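Local coordinates for transthyretin-like protein (Klebsiella pneumoniae subsp. pneumoniae, PDB 3QVA), which catalyses the hydrolysis of 5-hydroxyisourate, a product of urate oxidation, probably to 2-oxo-4-hydroxy-4-carboxy-5-ureidoimidazoline, and works as a homotetramer, at the interface of chains A and B. Coordinates in Å, arbitrary orientation; residue numbers count along the deposited sequence, not the author numbering. Chains: chain A/B, Transthyretin-like protein.

Contact 1: the interface of chains A and B. Residues chain A 80-84; chain B 87-90.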
loop_
_atom_site.group_PDB
_atom_site.type_symbol
_atom_site.label_atom_id
_atom_site.label_comp_id
_atom_site.label_asym_id
_atom_site.label_seq_id
_atom_site.Cartn_x
_atom_site.Cartn_y
_atom_site.Cartn_z
ATOM N N SER A 80 -3.712 5.468 17.004
ATOM C CA SER A 80 -3.447 4.412 16.023
ATOM C C SER A 80 -3.313 3.099 16.770
ATOM O O SER A 80 -2.812 3.083 17.896
ATOM C CB SER A 80 -2.151 4.692 15.256
ATOM O OG SER A 80 -1.844 3.627 14.368
ATOM N N VAL A 81 -3.762 2.005 16.158
ATOM C CA VAL A 81 -3.551 0.686 16.757
ATOM C C VAL A 81 -2.140 0.178 16.472
ATOM O O VAL A 81 -1.678 -0.750 17.117
ATOM C CB VAL A 81 -4.605 -0.367 16.321
ATOM C CG1 VAL A 81 -6.023 0.106 16.671
ATOM C CG2 VAL A 81 -4.472 -0.718 14.829
ATOM N N PHE A 82 -1.456 0.782 15.507
ATOM C CA PHE A 82 -0.081 0.383 15.205
ATOM C C PHE A 82 0.892 1.155 16.074
ATOM O O PHE A 82 0.906 2.388 16.059
ATOM C CB PHE A 82 0.230 0.562 13.717
ATOM C CG PHE A 82 -0.691 -0.210 12.826
ATOM C CD1 PHE A 82 -1.728 0.428 12.159
ATOM C CD2 PHE A 82 -0.549 -1.589 12.684
ATOM C CE1 PHE A 82 -2.599 -0.282 11.357
ATOM C CE2 PHE A 82 -1.429 -2.316 11.869
ATOM C CZ PHE A 82 -2.446 -1.659 11.201
ATOM N N THR A 83 1.691 0.426 16.848
ATOM C CA THR A 83 2.582 1.061 17.827
ATOM C C THR A 83 3.905 1.551 17.229
ATOM O O THR A 83 4.486 2.522 17.713
ATOM C CB THR A 83 2.877 0.126 19.011
ATOM O OG1 THR A 83 3.464 -1.084 18.525
ATOM C CG2 THR A 83 1.596 -0.203 19.757
ATOM N N ARG A 84 4.377 0.853 16.197
ATOM C CA ARG A 84 5.589 1.222 15.471
ATOM C C ARG A 84 5.577 0.463 14.154
ATOM O O ARG A 84 4.695 -0.372 13.931
ATOM C CB ARG A 84 6.863 0.913 16.279
ATOM C CG ARG A 84 6.917 -0.466 16.923
ATOM C CD ARG A 84 8.108 -0.583 17.870
ATOM N NE ARG A 84 8.182 0.560 18.776
ATOM C CZ ARG A 84 7.393 0.731 19.832
ATOM N NH1 ARG A 84 7.528 1.810 20.596
ATOM N NH2 ARG A 84 6.462 -0.171 20.124
ATOM N N ILE B 87 3.946 -7.032 12.319
ATOM C CA ILE B 87 3.001 -5.966 12.658
ATOM C C ILE B 87 3.031 -5.765 14.174
ATOM O O ILE B 87 2.818 -6.710 14.930
ATOM C CB ILE B 87 1.564 -6.305 12.219
ATOM C CG1 ILE B 87 1.496 -6.563 10.707
ATOM C CG2 ILE B 87 0.602 -5.171 12.587
ATOM C CD1 ILE B 87 0.175 -7.178 10.259
ATOM N N ASP B 88 3.310 -4.540 14.608
ATOM C CA ASP B 88 3.301 -4.202 16.029
ATOM C C ASP B 88 2.035 -3.415 16.319
ATOM O O ASP B 88 1.811 -2.362 15.726
ATOM C CB ASP B 88 4.526 -3.363 16.398
ATOM C CG ASP B 88 5.817 -4.141 16.323
ATOM O OD1 ASP B 88 6.350 -4.320 15.212
ATOM O OD2 ASP B 88 6.322 -4.556 17.390
ATOM N N PHE B 89 1.194 -3.937 17.205
ATOM C CA PHE B 89 -0.083 -3.286 17.487
ATOM C C PHE B 89 -0.459 -3.337 18.957
ATOM O O PHE B 89 0.167 -4.050 19.747
ATOM C CB PHE B 89 -1.217 -3.840 16.603
ATOM C CG PHE B 89 -1.586 -5.275 16.889
ATOM C CD1 PHE B 89 -2.733 -5.581 17.613
ATOM C CD2 PHE B 89 -0.797 -6.319 16.408
ATOM C CE1 PHE B 89 -3.087 -6.903 17.871
ATOM C CE2 PHE B 89 -1.138 -7.641 16.657
ATOM C CZ PHE B 89 -2.288 -7.935 17.393
ATOM N N VAL B 90 -1.471 -2.557 19.316
ATOM C CA VAL B 90 -1.930 -2.520 20.695
ATOM C C VAL B 90 -3.433 -2.806 20.767
ATOM O O VAL B 90 -4.221 -2.296 19.963
ATOM C CB VAL B 90 -1.522 -1.185 21.399
ATOM C CG1 VAL B 90 -2.016 0.029 20.619
ATOM C CG2 VAL B 90 -2.002 -1.152 22.859
HETATM O O HOH W 1 3.193 -2.321 12.736
HETATM O O HOH W 2 3.143 -3.270 20.065
#

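Contact 2: the interface of chains A and B. Residues chain A 87, 101, 110, 112-114; chain B 82, 108-110.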
loop_
_atom_site.group_PDB
_atom_site.type_symbol
_atom_site.label_atom_id
_atom_site.label_comp_id
_atom_site.label_asym_id
_atom_site.label_seq_id
_atom_site.Cartn_x
_atom_site.Cartn_y
_atom_site.Cartn_z
ATOM N N ILE A 87 10.642 -2.854 9.746
ATOM C CA ILE A 87 10.991 -3.542 8.506
ATOM C C ILE A 87 12.177 -4.470 8.761
ATOM O O ILE A 87 13.192 -4.062 9.348
ATOM C CB ILE A 87 11.385 -2.556 7.391
ATOM C CG1 ILE A 87 10.242 -1.590 7.076
ATOM C CG2 ILE A 87 11.792 -3.323 6.122
ATOM C CD1 ILE A 87 10.697 -0.453 6.157
ATOM N N LEU A 101 14.366 2.342 1.473
ATOM C CA LEU A 101 13.216 1.618 2.013
ATOM C C LEU A 101 12.238 2.579 2.690
ATOM O O LEU A 101 12.345 2.820 3.898
ATOM C CB LEU A 101 13.684 0.527 2.988
ATOM C CG LEU A 101 14.660 -0.544 2.477
ATOM C CD1 LEU A 101 15.122 -1.436 3.614
ATOM C CD2 LEU A 101 14.050 -1.389 1.370
ATOM N N TRP A 110 -0.019 0.882 7.182
ATOM C CA TRP A 110 1.259 1.333 6.665
ATOM C C TRP A 110 1.840 0.336 5.690
ATOM O O TRP A 110 1.430 -0.836 5.655
ATOM C CB TRP A 110 2.245 1.660 7.802
ATOM C CG TRP A 110 2.739 0.473 8.594
ATOM C CD1 TRP A 110 2.122 -0.123 9.652
ATOM C CD2 TRP A 110 3.971 -0.226 8.397
ATOM N NE1 TRP A 110 2.891 -1.166 10.122
ATOM C CE2 TRP A 110 4.031 -1.248 9.369
ATOM C CE3 TRP A 110 5.032 -0.087 7.491
ATOM C CZ2 TRP A 110 5.112 -2.133 9.462
ATOM C CZ3 TRP A 110 6.111 -0.962 7.584
ATOM C CH2 TRP A 110 6.137 -1.977 8.564
ATOM N N THR A 112 5.629 -0.619 3.132
ATOM C CA THR A 112 6.994 -0.382 2.714
ATOM C C THR A 112 7.238 -1.065 1.374
ATOM O O THR A 112 6.448 -1.904 0.937
ATOM C CB THR A 112 8.003 -0.869 3.777
ATOM O OG1 THR A 112 9.316 -0.421 3.425
ATOM C CG2 THR A 112 7.990 -2.397 3.902
ATOM N N TYR A 113 8.332 -0.689 0.728
ATOM C CA TYR A 113 8.735 -1.304 -0.520
ATOM C C TYR A 113 10.206 -1.002 -0.751
ATOM O O TYR A 113 10.783 -0.154 -0.073
ATOM C CB TYR A 113 7.864 -0.798 -1.691
ATOM C CG TYR A 113 7.968 0.691 -1.968
ATOM C CD1 TYR A 113 8.897 1.175 -2.877
ATOM C CD2 TYR A 113 7.137 1.610 -1.327
ATOM C CE1 TYR A 113 9.012 2.526 -3.140
ATOM C CE2 TYR A 113 7.246 2.985 -1.591
ATOM C CZ TYR A 113 8.189 3.423 -2.509
ATOM O OH TYR A 113 8.338 4.764 -2.807
ATOM N N ARG A 114 10.823 -1.699 -1.694
ATOM C CA ARG A 114 12.149 -1.294 -2.108
ATOM C C ARG A 114 12.046 -0.244 -3.203
ATOM O O ARG A 114 11.583 -0.526 -4.320
ATOM C CB ARG A 114 13.003 -2.471 -2.560
ATOM C CG ARG A 114 14.396 -2.007 -2.929
ATOM C CD ARG A 114 15.335 -3.135 -3.191
ATOM N NE ARG A 114 16.711 -2.646 -3.180
ATOM C CZ ARG A 114 17.781 -3.433 -3.150
ATOM N NH1 ARG A 114 17.635 -4.752 -3.123
ATOM N NH2 ARG A 114 18.997 -2.901 -3.144
ATOM N N PHE B 82 12.778 -8.595 1.887
ATOM C CA PHE B 82 12.162 -8.643 3.211
ATOM C C PHE B 82 12.180 -10.063 3.763
ATOM O O PHE B 82 11.708 -10.992 3.115
ATOM C CB PHE B 82 10.745 -8.044 3.175
ATOM C CG PHE B 82 10.720 -6.632 2.658
ATOM C CD1 PHE B 82 10.418 -6.373 1.322
ATOM C CD2 PHE B 82 11.055 -5.570 3.486
ATOM C CE1 PHE B 82 10.429 -5.071 0.828
ATOM C CE2 PHE B 82 11.066 -4.259 2.998
ATOM C CZ PHE B 82 10.750 -4.017 1.661
ATOM N N GLY B 108 8.974 -7.454 -3.421
ATOM C CA GLY B 108 9.542 -6.119 -3.344
ATOM C C GLY B 108 8.852 -5.130 -2.425
ATOM O O GLY B 108 9.184 -3.942 -2.446
ATOM N N GLY B 109 7.910 -5.604 -1.612
ATOM C CA GLY B 109 7.230 -4.722 -0.664
ATOM C C GLY B 109 6.059 -5.394 0.011
ATOM O O GLY B 109 5.593 -6.450 -0.424
ATOM N N TRP B 110 5.577 -4.786 1.087
ATOM C CA TRP B 110 4.413 -5.320 1.780
ATOM C C TRP B 110 3.688 -4.247 2.573
ATOM O O TRP B 110 4.243 -3.177 2.865
ATOM C CB TRP B 110 4.792 -6.520 2.670
ATOM C CG TRP B 110 5.602 -6.183 3.892
ATOM C CD1 TRP B 110 6.960 -6.020 3.967
ATOM C CD2 TRP B 110 5.100 -5.996 5.220
ATOM N NE1 TRP B 110 7.333 -5.728 5.262
ATOM C CE2 TRP B 110 6.212 -5.713 6.052
ATOM C CE3 TRP B 110 3.816 -6.038 5.788
ATOM C CZ2 TRP B 110 6.080 -5.461 7.426
ATOM C CZ3 TRP B 110 3.682 -5.788 7.156
ATOM C CH2 TRP B 110 4.814 -5.508 7.959
HETATM O O HOH W 3 9.528 -2.416 -4.682
#

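Contact 1: the interface of chains A and B
A:Phe82 meets B:Ile87 rim first: the methyl CG2 of B:Ile87 lies in the plane of the phenyl ring at its edge, 3.6 Å from the ring carbon CE2 of A:Phe82. CG of A:Phe82 is anti to its carbonyl carbon (chi1 -58°), which places the ring where its CD2–CE2 edge can meet B:Ile87, while one face carries the CG2 methyl of A:Val81 toward its rim. On A:Thr83 the hydroxyl and the methyl divide the work. The methyl CG2 packs obliquely on B:Val90, 3.7 Å from its CB; OG1, placed by chi1 (58°) between the backbone N and the carbonyl carbon, sits over the B:Asp88 methylene. The A:Arg84 side chain touches B:Asp88 through methylenes, CG to CB at 3.8 Å. Its guanidinium stands nearly perpendicular to the carboxylate, and NH2 of A:Arg84 stays 5.2 Å from OD2 of B:Asp88, so the opposite charges can attract at most at a distance.

Backbone hydrogen bonds tie the two strands together here. The amide N of B:Val90 gives to O of A:Val81 at 2.9 Å, within the carbonyl plane. The amide N of A:Thr83 gives to O of B:Asp88 at 3.0 Å, but approaches 46° above that carbonyl plane, away from the lone-pair directions. Within chain A, OG of A:Ser80 accepts from the amide of A:Phe82, bracing the start of the strand.

Ordered waters complete the strand pairing. Water 1 joins O of A:Arg84 to the amide N of B:Asp88, and water 2 links OG1 of A:Thr83, at 2.7 Å, to O of B:Phe89. Together with the antiparallel bridges A:Phe82–B:Phe89 and A:Arg84–B:Asp88, these links pair strand 82-90 of chain A with strand 82-91 of chain B, helping to hold two subunits of the homotetramer together.

Contact 2: the interface of chains A and B
B:Phe82 pushes its phenyl rim against chain A, where the methyl CG2 of A:Ile87 lies in the ring plane at the edge, 3.3 Å from CE2 of B:Phe82. The methyl CG2 of A:Thr112 comes to the same ring tip to tip, 3.7 Å from CE2 of B:Phe82, and also touches the pyrrole side of B:Trp110 at CD1 and NE1. This methyl stands between the backbone N and the carbonyl carbon because OG1 of A:Thr112 is anti to the N (chi1 -171°), leaving carbon rather than hydroxyl to face the two aromatic groups. The symmetry-related indoles, A:Trp110 and B:Trp110, meet at their benzo ends, CH2 of the former 3.7 Å from CZ2 of the latter. Their six-membered rings are inclined by 64° in an edge-to-face contact.

Antiparallel pairing of the two 109-113 strands positions A:Thr112 and B:Trp110; A:Ile87 and B:Phe82 come from the 82-90 and 82-91 strands. The amide N of A:Thr112 donates to O of B:Trp110 at 2.9 Å, nearly along the C=O axis and almost straight at the hydrogen (172°). The return bond, from N of B:Trp110 to O of A:Thr112, is more bent. Beyond it, A:Tyr113 bridges to B:Gly109, with the CA atoms of both residues in contact.

Behind the first shell, the indole of B:Trp110 places CD1 over one face of the B:Phe82 ring, off toward its rim, supporting that ring from within chain B. At the strand end, O of B:Gly108 accepts from the amide N of A:Arg114 at 2.9 Å, and water 3 lies 2.7 Å from the same O of B:Gly108 while also contacting O of A:Arg114.

Contact 1 and contact 2 belong to one two-fold symmetric interface, and the centres of their C-alpha atoms lie about 17 Å apart. Both draw on strand 82-90 of chain A and strand 82-91 of chain B. Phe82 and Ile87 recur with the chains exchanged: contact 1 uses A:Phe82 and B:Ile87, contact 2 B:Phe82 and A:Ile87. The symmetry therefore places a copy of this aromatic–aliphatic pair at each patch. Contact 2 adds the 109-113 strands, so two separate strand pairs join the same two subunits of the homotetramer.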